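Local coordinates for protein geranyltranstransferase (Campylobacter jejuni, PDB 3NPK) that probably makes farnesyl diphosphate by head-to-tail condensation of geranyl diphosphate with isopentenyl diphosphate, at residues D86-D89 with P95-H98; I135-F140 with G186-E191; G204-L209 with L257-Q262. All coordinates share one frame; numbering follows the deposited sequence.

Contact 1 of 3, residues D86-D89 with P95-H98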
ATOM      1  N   ASP A  86     -11.417 -10.432 -12.054  1.00 16.52           N
ATOM      2  CA  ASP A  86     -12.769 -11.004 -12.008  1.00 19.41           C
ATOM      3  C   ASP A  86     -13.740 -10.355 -13.004  1.00 19.45           C
ATOM      4  O   ASP A  86     -14.763 -10.949 -13.343  1.00 21.46           O
ATOM      5  CB  ASP A  86     -13.372 -10.970 -10.593  1.00 22.57           C
ATOM      6  CG  ASP A  86     -12.730 -11.965  -9.643  1.00 27.44           C
ATOM      7  OD1 ASP A  86     -11.974 -12.854 -10.091  1.00 29.23           O
ATOM      8  OD2 ASP A  86     -13.000 -11.863  -8.425  1.00 29.79           O
ATOM      9  N   ASN A  87     -13.438  -9.137 -13.457  1.00 18.37           N
ATOM     10  CA  ASN A  87     -14.292  -8.482 -14.459  1.00 19.43           C
ATOM     11  C   ASN A  87     -15.743  -8.382 -13.984  1.00 20.08           C
ATOM     12  O   ASN A  87     -16.679  -8.753 -14.711  1.00 23.39           O
ATOM     13  CB  ASN A  87     -14.220  -9.221 -15.801  1.00 21.42           C
ATOM     14  CG  ASN A  87     -14.834  -8.429 -16.939  1.00 23.76           C
ATOM     15  OD1 ASN A  87     -14.958  -7.207 -16.862  1.00 24.22           O
ATOM     16  ND2 ASN A  87     -15.210  -9.125 -18.016  1.00 26.61           N
ATOM     17  N   ALA A  88     -15.922  -7.871 -12.764  1.00 18.49           N
ATOM     18  CA  ALA A  88     -17.250  -7.747 -12.162  1.00 17.81           C
ATOM     19  C   ALA A  88     -17.915  -6.420 -12.511  1.00 18.01           C
ATOM     20  O   ALA A  88     -17.271  -5.367 -12.470  1.00 19.09           O
ATOM     21  CB  ALA A  88     -17.152  -7.898 -10.654  1.00 18.14           C
ATOM     22  N   ASP A  89     -19.208  -6.471 -12.821  1.00 18.32           N
ATOM     23  CA  ASP A  89     -19.968  -5.268 -13.131  1.00 20.16           C
ATOM     24  C   ASP A  89     -20.583  -4.619 -11.897  1.00 19.28           C
ATOM     25  O   ASP A  89     -20.960  -3.445 -11.942  1.00 19.20           O
ATOM     26  CB  ASP A  89     -21.098  -5.586 -14.119  1.00 22.29           C
ATOM     27  CG  ASP A  89     -20.596  -5.864 -15.527  1.00 25.74           C
ATOM     28  OD1 ASP A  89     -19.429  -5.562 -15.841  1.00 26.20           O
ATOM     29  OD2 ASP A  89     -21.392  -6.377 -16.337  1.00 29.08           O
ATOM     30  N   PRO A  95     -22.730  -0.443  -9.154  1.00 18.64           N
ATOM     31  CA  PRO A  95     -21.736  -0.746 -10.192  1.00 16.83           C
ATOM     32  C   PRO A  95     -20.321  -0.629  -9.650  1.00 15.68           C
ATOM     33  O   PRO A  95     -20.048   0.151  -8.745  1.00 16.91           O
ATOM     34  CB  PRO A  95     -21.987   0.330 -11.253  1.00 17.25           C
ATOM     35  CG  PRO A  95     -23.433   0.692 -11.072  1.00 18.49           C
ATOM     36  CD  PRO A  95     -23.664   0.618  -9.573  1.00 18.90           C
ATOM     37  N   THR A  96     -19.421  -1.428 -10.195  1.00 14.67           N
ATOM     38  CA  THR A  96     -18.016  -1.319  -9.834  1.00 14.63           C
ATOM     39  C   THR A  96     -17.414   0.006 -10.304  1.00 13.86           C
ATOM     40  O   THR A  96     -17.966   0.670 -11.201  1.00 14.64           O
ATOM     41  CB  THR A  96     -17.240  -2.495 -10.414  1.00 15.65           C
ATOM     42  OG1 THR A  96     -17.688  -2.704 -11.762  1.00 16.59           O
ATOM     43  CG2 THR A  96     -17.512  -3.745  -9.588  1.00 16.52           C
ATOM     44  N   LEU A  97     -16.296   0.411  -9.699  1.00 13.62           N
ATOM     45  CA  LEU A  97     -15.703   1.713 -10.030  1.00 13.90           C
ATOM     46  C   LEU A  97     -15.300   1.836 -11.487  1.00 13.65           C
ATOM     47  O   LEU A  97     -15.344   2.924 -12.056  1.00 14.86           O
ATOM     48  CB  LEU A  97     -14.480   2.019  -9.162  1.00 14.90           C
ATOM     49  CG  LEU A  97     -14.764   2.390  -7.710  1.00 16.93           C
ATOM     50  CD1 LEU A  97     -13.439   2.691  -7.013  1.00 16.89           C
ATOM     51  CD2 LEU A  97     -15.746   3.544  -7.601  1.00 19.73           C
ATOM     52  N   HIS A  98     -14.874   0.737 -12.099  1.00 13.33           N
ATOM     53  CA  HIS A  98     -14.434   0.862 -13.482  1.00 13.75           C
ATOM     54  C   HIS A  98     -15.625   1.008 -14.427  1.00 14.10           C
ATOM     55  O   HIS A  98     -15.456   1.459 -15.552  1.00 16.45           O
ATOM     56  CB  HIS A  98     -13.518  -0.295 -13.895  1.00 13.50           C
ATOM     57  CG  HIS A  98     -14.158  -1.633 -13.788  1.00 13.37           C
ATOM     58  ND1 HIS A  98     -14.180  -2.356 -12.614  1.00 13.62           N
ATOM     59  CD2 HIS A  98     -14.824  -2.376 -14.701  1.00 14.01           C
ATOM     60  CE1 HIS A  98     -14.817  -3.495 -12.816  1.00 13.37           C
ATOM     61  NE2 HIS A  98     -15.221  -3.529 -14.074  1.00 14.46           N
TER
HETATM   62  O   HOH W   1     -16.554  -5.364 -15.717  1.00 24.18           O

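Contact 2 of 3, residues I135-F140 with G186-E191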
ATOM      1  N   ILE A 135       1.580  -2.270  11.931  1.00  7.71           N
ATOM      2  CA  ILE A 135       1.972  -2.085  10.530  1.00  7.15           C
ATOM      3  C   ILE A 135       2.684  -3.335   9.990  1.00  8.51           C
ATOM      4  O   ILE A 135       2.434  -3.757   8.857  1.00  8.98           O
ATOM      5  CB  ILE A 135       2.812  -0.817  10.369  1.00  8.10           C
ATOM      6  CG1 ILE A 135       1.892   0.397  10.602  1.00  8.85           C
ATOM      7  CG2 ILE A 135       3.482  -0.779   8.985  1.00  9.51           C
ATOM      8  CD1 ILE A 135       2.628   1.689  10.871  1.00 10.35           C
ATOM      9  N   LYS A 136       3.551  -3.940  10.804  1.00  8.25           N
ATOM     10  CA  LYS A 136       4.185  -5.193  10.403  1.00  8.29           C
ATOM     11  C   LYS A 136       3.148  -6.263  10.138  1.00  8.56           C
ATOM     12  O   LYS A 136       3.232  -6.982   9.142  1.00  9.98           O
ATOM     13  CB  LYS A 136       5.161  -5.696  11.474  1.00  9.84           C
ATOM     14  CG  LYS A 136       6.398  -4.857  11.645  1.00 10.39           C
ATOM     15  CD  LYS A 136       7.259  -5.360  12.809  1.00 11.75           C
ATOM     16  CE  LYS A 136       8.602  -4.637  12.838  1.00 13.11           C
ATOM     17  NZ  LYS A 136       9.446  -5.077  13.989  1.00 14.99           N
ATOM     18  N   THR A 137       2.159  -6.375  11.021  1.00  8.50           N
ATOM     19  CA  THR A 137       1.145  -7.413  10.859  1.00  8.42           C
ATOM     20  C   THR A 137       0.296  -7.170   9.611  1.00  9.29           C
ATOM     21  O   THR A 137       0.026  -8.090   8.816  1.00  9.90           O
ATOM     22  CB  THR A 137       0.260  -7.511  12.107  1.00  9.19           C
ATOM     23  OG1 THR A 137       1.101  -7.849  13.224  1.00  9.88           O
ATOM     24  CG2 THR A 137      -0.811  -8.590  11.943  1.00 10.72           C
ATOM     25  N   LEU A 138      -0.129  -5.929   9.428  1.00  8.37           N
ATOM     26  CA  LEU A 138      -0.974  -5.639   8.273  1.00  8.63           C
ATOM     27  C   LEU A 138      -0.218  -5.797   6.959  1.00  8.24           C
ATOM     28  O   LEU A 138      -0.738  -6.399   6.013  1.00  8.62           O
ATOM     29  CB  LEU A 138      -1.555  -4.234   8.360  1.00  8.40           C
ATOM     30  CG  LEU A 138      -2.613  -3.897   7.300  1.00  9.35           C
ATOM     31  CD1 LEU A 138      -3.814  -4.838   7.400  1.00 10.68           C
ATOM     32  CD2 LEU A 138      -3.058  -2.439   7.495  1.00 11.13           C
ATOM     33  N   ALA A 139       0.995  -5.251   6.874  1.00  7.10           N
ATOM     34  CA  ALA A 139       1.724  -5.298   5.599  1.00  7.12           C
ATOM     35  C   ALA A 139       2.167  -6.722   5.239  1.00  9.14           C
ATOM     36  O   ALA A 139       2.231  -7.081   4.066  1.00  9.37           O
ATOM     37  CB  ALA A 139       2.929  -4.353   5.614  1.00  8.75           C
ATOM     38  N   PHE A 140       2.472  -7.529   6.249  1.00  8.91           N
ATOM     39  CA  PHE A 140       2.819  -8.923   5.994  1.00  8.93           C
ATOM     40  C   PHE A 140       1.604  -9.665   5.450  1.00  9.28           C
ATOM     41  O   PHE A 140       1.657 -10.279   4.377  1.00 10.29           O
ATOM     42  CB  PHE A 140       3.320  -9.605   7.277  1.00  8.79           C
ATOM     43  CG  PHE A 140       3.715 -11.043   7.082  1.00 10.25           C
ATOM     44  CD1 PHE A 140       2.788 -12.072   7.245  1.00 11.61           C
ATOM     45  CD2 PHE A 140       5.015 -11.359   6.745  1.00 11.30           C
ATOM     46  CE1 PHE A 140       3.165 -13.400   7.080  1.00 12.38           C
ATOM     47  CE2 PHE A 140       5.403 -12.694   6.576  1.00 12.71           C
ATOM     48  CZ  PHE A 140       4.480 -13.703   6.748  1.00 12.50           C
ATOM     49  N   GLY A 186      -5.954  -6.913  16.966  1.00  9.22           N
ATOM     50  CA  GLY A 186      -6.675  -6.614  18.205  1.00  9.77           C
ATOM     51  C   GLY A 186      -5.809  -6.957  19.421  1.00  9.72           C
ATOM     52  O   GLY A 186      -5.731  -6.192  20.394  1.00  9.81           O
ATOM     53  N   CYS A 187      -5.129  -8.094  19.361  1.00  9.69           N
ATOM     54  CA  CYS A 187      -4.268  -8.520  20.462  1.00  9.94           C
ATOM     55  C   CYS A 187      -3.105  -7.546  20.636  1.00  9.78           C
ATOM     56  O   CYS A 187      -2.724  -7.197  21.770  1.00 10.90           O
ATOM     57  CB  CYS A 187      -3.731  -9.934  20.207  1.00 12.07           C
ATOM     58  SG  CYS A 187      -4.995 -11.216  20.163  1.00 12.81           S
ATOM     59  N   GLU A 188      -2.532  -7.105  19.520  1.00  9.79           N
ATOM     60  CA  GLU A 188      -1.389  -6.200  19.580  1.00  9.77           C
ATOM     61  C   GLU A 188      -1.762  -4.841  20.170  1.00  9.31           C
ATOM     62  O   GLU A 188      -0.995  -4.266  20.955  1.00 10.77           O
ATOM     63  CB  GLU A 188      -0.725  -6.068  18.211  1.00 10.02           C
ATOM     64  CG  GLU A 188      -0.005  -7.389  17.828  1.00 11.79           C
ATOM     65  CD  GLU A 188       0.560  -7.431  16.420  1.00 13.67           C
ATOM     66  OE1 GLU A 188      -0.041  -6.846  15.483  1.00 13.28           O
ATOM     67  OE2 GLU A 188       1.626  -8.072  16.258  1.00 16.30           O
ATOM     68  N   ILE A 189      -2.935  -4.323  19.808  1.00  9.68           N
ATOM     69  CA  ILE A 189      -3.422  -3.086  20.436  1.00 10.43           C
ATOM     70  C   ILE A 189      -3.439  -3.218  21.966  1.00 10.03           C
ATOM     71  O   ILE A 189      -3.060  -2.282  22.703  1.00 11.28           O
ATOM     72  CB  ILE A 189      -4.827  -2.731  19.923  1.00 10.53           C
ATOM     73  CG1 ILE A 189      -4.743  -2.280  18.468  1.00 11.14           C
ATOM     74  CG2 ILE A 189      -5.479  -1.640  20.779  1.00 11.10           C
ATOM     75  CD1 ILE A 189      -6.087  -2.333  17.739  1.00 10.63           C
ATOM     76  N   CYS A 190      -3.876  -4.382  22.436  1.00 11.03           N
ATOM     77  CA  CYS A 190      -4.008  -4.657  23.865  1.00 12.07           C
ATOM     78  C   CYS A 190      -2.712  -5.103  24.533  1.00 12.44           C
ATOM     79  O   CYS A 190      -2.688  -5.338  25.753  1.00 12.84           O
ATOM     80  CB  CYS A 190      -5.066  -5.734  24.072  1.00 13.02           C
ATOM     81  SG  CYS A 190      -6.705  -5.232  23.540  1.00 14.89           S
ATOM     82  N   GLU A 191      -1.655  -5.242  23.734  1.00 12.47           N
ATOM     83  CA  GLU A 191      -0.363  -5.725  24.221  1.00 12.98           C
ATOM     84  C   GLU A 191      -0.523  -7.089  24.903  1.00 13.32           C
ATOM     85  O   GLU A 191       0.108  -7.380  25.930  1.00 13.74           O
ATOM     86  CB  GLU A 191       0.320  -4.676  25.119  1.00 15.87           C
ATOM     87  CG  GLU A 191       0.806  -3.471  24.322  1.00 18.40           C
ATOM     88  CD  GLU A 191       1.321  -2.355  25.213  1.00 21.37           C
ATOM     89  OE1 GLU A 191       0.492  -1.578  25.710  1.00 22.12           O
ATOM     90  OE2 GLU A 191       2.554  -2.249  25.408  1.00 25.41           O
TER

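Contact 3 of 3, residues G204-L209 with L257-Q262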
ATOM      1  N   GLY A 204      -7.949 -17.514  13.596  1.00 11.34           N
ATOM      2  CA  GLY A 204      -8.336 -16.777  12.395  1.00 11.63           C
ATOM      3  C   GLY A 204      -8.054 -17.539  11.104  1.00 10.92           C
ATOM      4  O   GLY A 204      -8.878 -17.539  10.183  1.00 12.54           O
ATOM      5  N   LEU A 205      -6.904 -18.210  11.032  1.00 11.52           N
ATOM      6  CA  LEU A 205      -6.567 -18.991   9.835  1.00 11.40           C
ATOM      7  C   LEU A 205      -7.593 -20.089   9.624  1.00 12.14           C
ATOM      8  O   LEU A 205      -8.011 -20.363   8.491  1.00 13.60           O
ATOM      9  CB  LEU A 205      -5.191 -19.630   9.974  1.00 12.17           C
ATOM     10  CG  LEU A 205      -3.996 -18.692  10.014  1.00 11.57           C
ATOM     11  CD1 LEU A 205      -2.736 -19.536  10.195  1.00 13.89           C
ATOM     12  CD2 LEU A 205      -3.906 -17.791   8.754  1.00 12.55           C
ATOM     13  N   LYS A 206      -7.989 -20.733  10.720  1.00 12.99           N
ATOM     14  CA  LYS A 206      -8.963 -21.821  10.637  1.00 15.42           C
ATOM     15  C   LYS A 206     -10.327 -21.300  10.182  1.00 15.37           C
ATOM     16  O   LYS A 206     -10.986 -21.906   9.345  1.00 17.16           O
ATOM     17  CB  LYS A 206      -9.077 -22.554  11.974  1.00 18.13           C
ATOM     18  CG  LYS A 206      -9.801 -23.880  11.869  1.00 23.02           C
ATOM     19  CD  LYS A 206      -9.708 -24.667  13.158  1.00 27.67           C
ATOM     20  CE  LYS A 206      -8.314 -25.200  13.362  1.00 31.06           C
ATOM     21  NZ  LYS A 206      -8.250 -26.022  14.596  1.00 32.94           N
ATOM     22  N   LEU A 207     -10.742 -20.161  10.720  1.00 14.21           N
ATOM     23  CA  LEU A 207     -12.021 -19.575  10.331  1.00 14.83           C
ATOM     24  C   LEU A 207     -12.017 -19.264   8.843  1.00 14.17           C
ATOM     25  O   LEU A 207     -12.993 -19.531   8.143  1.00 15.60           O
ATOM     26  CB  LEU A 207     -12.277 -18.294  11.120  1.00 16.03           C
ATOM     27  CG  LEU A 207     -12.569 -18.510  12.603  1.00 20.28           C
ATOM     28  CD1 LEU A 207     -12.831 -17.177  13.248  1.00 21.53           C
ATOM     29  CD2 LEU A 207     -13.752 -19.448  12.770  1.00 20.90           C
ATOM     30  N   GLY A 208     -10.913 -18.689   8.365  1.00 13.76           N
ATOM     31  CA  GLY A 208     -10.801 -18.360   6.958  1.00 13.23           C
ATOM     32  C   GLY A 208     -10.997 -19.580   6.073  1.00 13.75           C
ATOM     33  O   GLY A 208     -11.718 -19.529   5.070  1.00 15.85           O
ATOM     34  N   LEU A 209     -10.343 -20.679   6.439  1.00 14.82           N
ATOM     35  CA  LEU A 209     -10.456 -21.936   5.699  1.00 18.83           C
ATOM     36  C   LEU A 209     -11.878 -22.483   5.756  1.00 17.90           C
ATOM     37  O   LEU A 209     -12.432 -22.917   4.743  1.00 19.84           O
ATOM     38  CB  LEU A 209      -9.486 -22.952   6.291  1.00 22.81           C
ATOM     39  CG  LEU A 209      -9.513 -24.390   5.785  1.00 26.98           C
ATOM     40  CD1 LEU A 209      -9.201 -24.418   4.307  1.00 28.69           C
ATOM     41  CD2 LEU A 209      -8.499 -25.194   6.581  1.00 27.76           C
ATOM     42  N   LEU A 257     -14.898 -26.879  12.351  1.00 23.14           N
ATOM     43  CA  LEU A 257     -15.784 -26.144  13.258  1.00 23.61           C
ATOM     44  C   LEU A 257     -15.727 -26.671  14.693  1.00 23.97           C
ATOM     45  O   LEU A 257     -15.725 -25.887  15.643  1.00 23.65           O
ATOM     46  CB  LEU A 257     -17.231 -26.146  12.745  1.00 23.86           C
ATOM     47  CG  LEU A 257     -17.540 -25.064  11.704  1.00 23.96           C
ATOM     48  CD1 LEU A 257     -18.887 -25.314  11.011  1.00 25.31           C
ATOM     49  CD2 LEU A 257     -17.491 -23.666  12.343  1.00 23.81           C
ATOM     50  N   ASN A 258     -15.682 -27.991  14.860  1.00 24.72           N
ATOM     51  CA  ASN A 258     -15.549 -28.557  16.204  1.00 25.48           C
ATOM     52  C   ASN A 258     -14.223 -28.165  16.852  1.00 23.94           C
ATOM     53  O   ASN A 258     -14.166 -27.883  18.049  1.00 22.73           O
ATOM     54  CB  ASN A 258     -15.710 -30.082  16.199  1.00 27.87           C
ATOM     55  CG  ASN A 258     -15.601 -30.678  17.596  1.00 30.84           C
ATOM     56  OD1 ASN A 258     -14.577 -31.259  17.956  1.00 32.31           O
ATOM     57  ND2 ASN A 258     -16.650 -30.508  18.400  1.00 31.84           N
ATOM     58  N   GLU A 259     -13.155 -28.145  16.062  1.00 23.44           N
ATOM     59  CA  GLU A 259     -11.877 -27.676  16.571  1.00 23.69           C
ATOM     60  C   GLU A 259     -11.980 -26.209  16.977  1.00 22.84           C
ATOM     61  O   GLU A 259     -11.488 -25.806  18.031  1.00 23.85           O
ATOM     62  CB  GLU A 259     -10.785 -27.868  15.525  1.00 25.57           C
ATOM     63  CG  GLU A 259     -10.450 -29.331  15.287  1.00 28.87           C
ATOM     64  CD  GLU A 259      -9.450 -29.534  14.173  1.00 31.99           C
ATOM     65  OE1 GLU A 259      -8.960 -28.531  13.610  1.00 32.62           O
ATOM     66  OE2 GLU A 259      -9.156 -30.708  13.864  1.00 33.68           O
ATOM     67  N   CYS A 260     -12.628 -25.407  16.141  1.00 21.58           N
ATOM     68  CA  CYS A 260     -12.800 -23.999  16.475  0.62 21.10           C
ATOM     69  C   CYS A 260     -13.598 -23.827  17.765  1.00 20.81           C
ATOM     70  O   CYS A 260     -13.295 -22.937  18.557  1.00 20.66           O
ATOM     71  CB  CYS A 260     -13.433 -23.211  15.319  0.62 21.47           C
ATOM     72  SG  CYS A 260     -12.293 -22.848  13.952  0.62 22.06           S
ATOM     73  N   GLU A 261     -14.598 -24.679  17.986  1.00 20.75           N
ATOM     74  CA  GLU A 261     -15.385 -24.634  19.217  1.00 22.06           C
ATOM     75  C   GLU A 261     -14.482 -24.822  20.441  1.00 21.28           C
ATOM     76  O   GLU A 261     -14.621 -24.127  21.459  1.00 20.39           O
ATOM     77  CB  GLU A 261     -16.480 -25.708  19.164  1.00 23.47           C
ATOM     78  CG  GLU A 261     -17.281 -25.901  20.449  1.00 26.73           C
ATOM     79  CD  GLU A 261     -18.372 -26.962  20.294  1.00 29.04           C
ATOM     80  OE1 GLU A 261     -19.184 -26.856  19.353  1.00 30.89           O
ATOM     81  OE2 GLU A 261     -18.412 -27.911  21.102  1.00 29.18           O
ATOM     82  N   GLN A 262     -13.541 -25.759  20.341  1.00 22.24           N
ATOM     83  CA  GLN A 262     -12.592 -25.993  21.425  1.00 22.91           C
ATOM     84  C   GLN A 262     -11.653 -24.800  21.614  1.00 20.38           C
ATOM     85  O   GLN A 262     -11.354 -24.395  22.749  1.00 18.87           O
ATOM     86  CB  GLN A 262     -11.789 -27.264  21.151  1.00 25.81           C
ATOM     87  CG  GLN A 262     -12.661 -28.493  21.033  1.00 29.82           C
ATOM     88  CD  GLN A 262     -11.884 -29.720  20.634  1.00 33.20           C
ATOM     89  OE1 GLN A 262     -10.786 -29.973  21.142  1.00 35.63           O
ATOM     90  NE2 GLN A 262     -12.451 -30.505  19.727  1.00 34.37           N
TER

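Contact 1 of 3, residues D86-D89 with P95-H98
The hydroxyl of Thr96 donates to the backbone oxygen of Ala88, with OG1 and O 2.8 Å apart and a C=O...donor angle of 138°, and OG1 is tilted somewhat out of the carbonyl plane. One residue on, the backbone bonds as well: Thr96 N gives its hydrogen to Asp89 O at 3.1 Å. Pro95, which has no N-H to offer, adds a CH...O contact to the same oxygen through its CA, 3.3 Å from Asp89 O. The pairing continues from a short β-hairpin, strands 90-91 and 94-95, and closes its base just before helix 97-100. Asp86 is the last aspartate of the first aspartate-rich motif of polyprenyl synthases, which in relatives holds magnesium for the diphosphate of the substrate. Thr96 occupies the N-cap position, yet its hydroxyl is spent on Ala88 rather than on capping the helix. His98 has CG between its backbone N and carbonyl carbon (chi1 60°), which turns the imidazole back toward the loop: its edge faces Ala88 O, with CE1 3.1 Å from that oxygen, and Thr96 OG1 stands over one face. A water in the ring plane lies 2.8 Å from His98 NE2 and within bonding distance of Asn87 OD1 and Asp89 OD1, polar ends suited to a solvent-exposed loop; its two protons must be shared among more acceptors than they can serve at once. Farther out, the small Ala88 methyl lies beside Thr96 CG2, while His98 leans on Pro83 and on Glu103 and Ala106 of helix 103-122.

Contact 2 of 3, residues I135-F140 with G186-E191
The carboxylate of Glu188 meets Thr137 through OE1, which accepts the threonine hydroxyl on its syn lone pair, the side of OE2: OG1 is 2.7 Å from OE1, while OE2 lies 3.1 Å from the same OG1. The threonine carbon skeleton stays farther off, CB being 3.5 Å from Glu188 OE1. Nothing else passes between the two segments, so a single hydrogen bond spans backbones whose nearest CA atoms, those of Thr137 and Glu188, are 9.2 Å apart. Glutamate suits that gap because its chain runs extended beyond CG (chi2 173°), carrying the acid across from one helix to the other. Threonine suits the far side: OG1 sits beside its own backbone N (chi1 -61°), where Lys133 O, one turn earlier, is within bonding reach as well. Glu188 OE1 and Lys133 O must therefore share the single proton of the hydroxyl. Glu191 has positive phi in a Schellman motif, its N bonding back to Glu188 O. In this mainly helical polyprenyl synthase fold, Thr137 also packs on Ala181 and Met185 of helix 164-189. Ile135 and Ala139 rest on Phe118 of helix 103-122, and both also touch the second subunit, at Ser122 and Leu119 of that chain respectively, placing helix 128-142 between helix 164-189 and the dimer partner.

Contact 3 of 3, residues G204-L209 with L257-Q262
Lys206 reaches from helix 194-220 over Cys260 to Glu259 on helix 246-265, two neighbours in the α-helical bundle of the polyprenyl synthase fold. The segments run nearly antiparallel, at 152°, with their axes 10.2 Å apart. In the conformer of Cys260 given here, the lysine CB lies 3.8 Å from SG and the chain passes alongside the sulfur with CG and CD; a second conformer exists, so every distance to SG is to be taken with caution and the short ones to CG and CD are doubtful. The chain then bends at chi3 (-72°), which brings CE to 3.4 Å from Glu259 OE1 and sets the ammonium beside the glutamate. There NZ forms a salt bridge with OE1 at 2.8 Å, and NZ also lies 3.3 Å from Glu259 CB; Asp263 adds a long, weak ion pair. Lysine thus serves twice: its methylenes lie against buried Cys260, its ammonium at partly exposed Glu259. In that same conformer the small Cys260 lies between Lys206 and Leu207, whose CD2 is 3.9 Å from SG. The two charged side chains cross at about a right angle, and NZ meets OE1 on its anti side, 26° out of the carboxylate plane.

Following the chain from the N terminus, contact 1 comes first and closes the shortest loop, five residues, 90-94, containing most of the hairpin. Contact 2 then joins helix 128-142 to the end of helix 164-189, spanning 45 mostly helical residues, and contact 3 joins the next helix, 194-220, to helix 246-265 across a similar interval that includes an unmodelled stretch. The three loops follow in series, none enclosing or crossing another. Contact 1 lies across the chain's centre from both others, its centre 31 Å from that of contact 2. Contacts 2 and 3 are closer, nearest atoms about 8 Å apart, and helices 164-189 and 194-220, which follow each other in the chain, carry one segment of each.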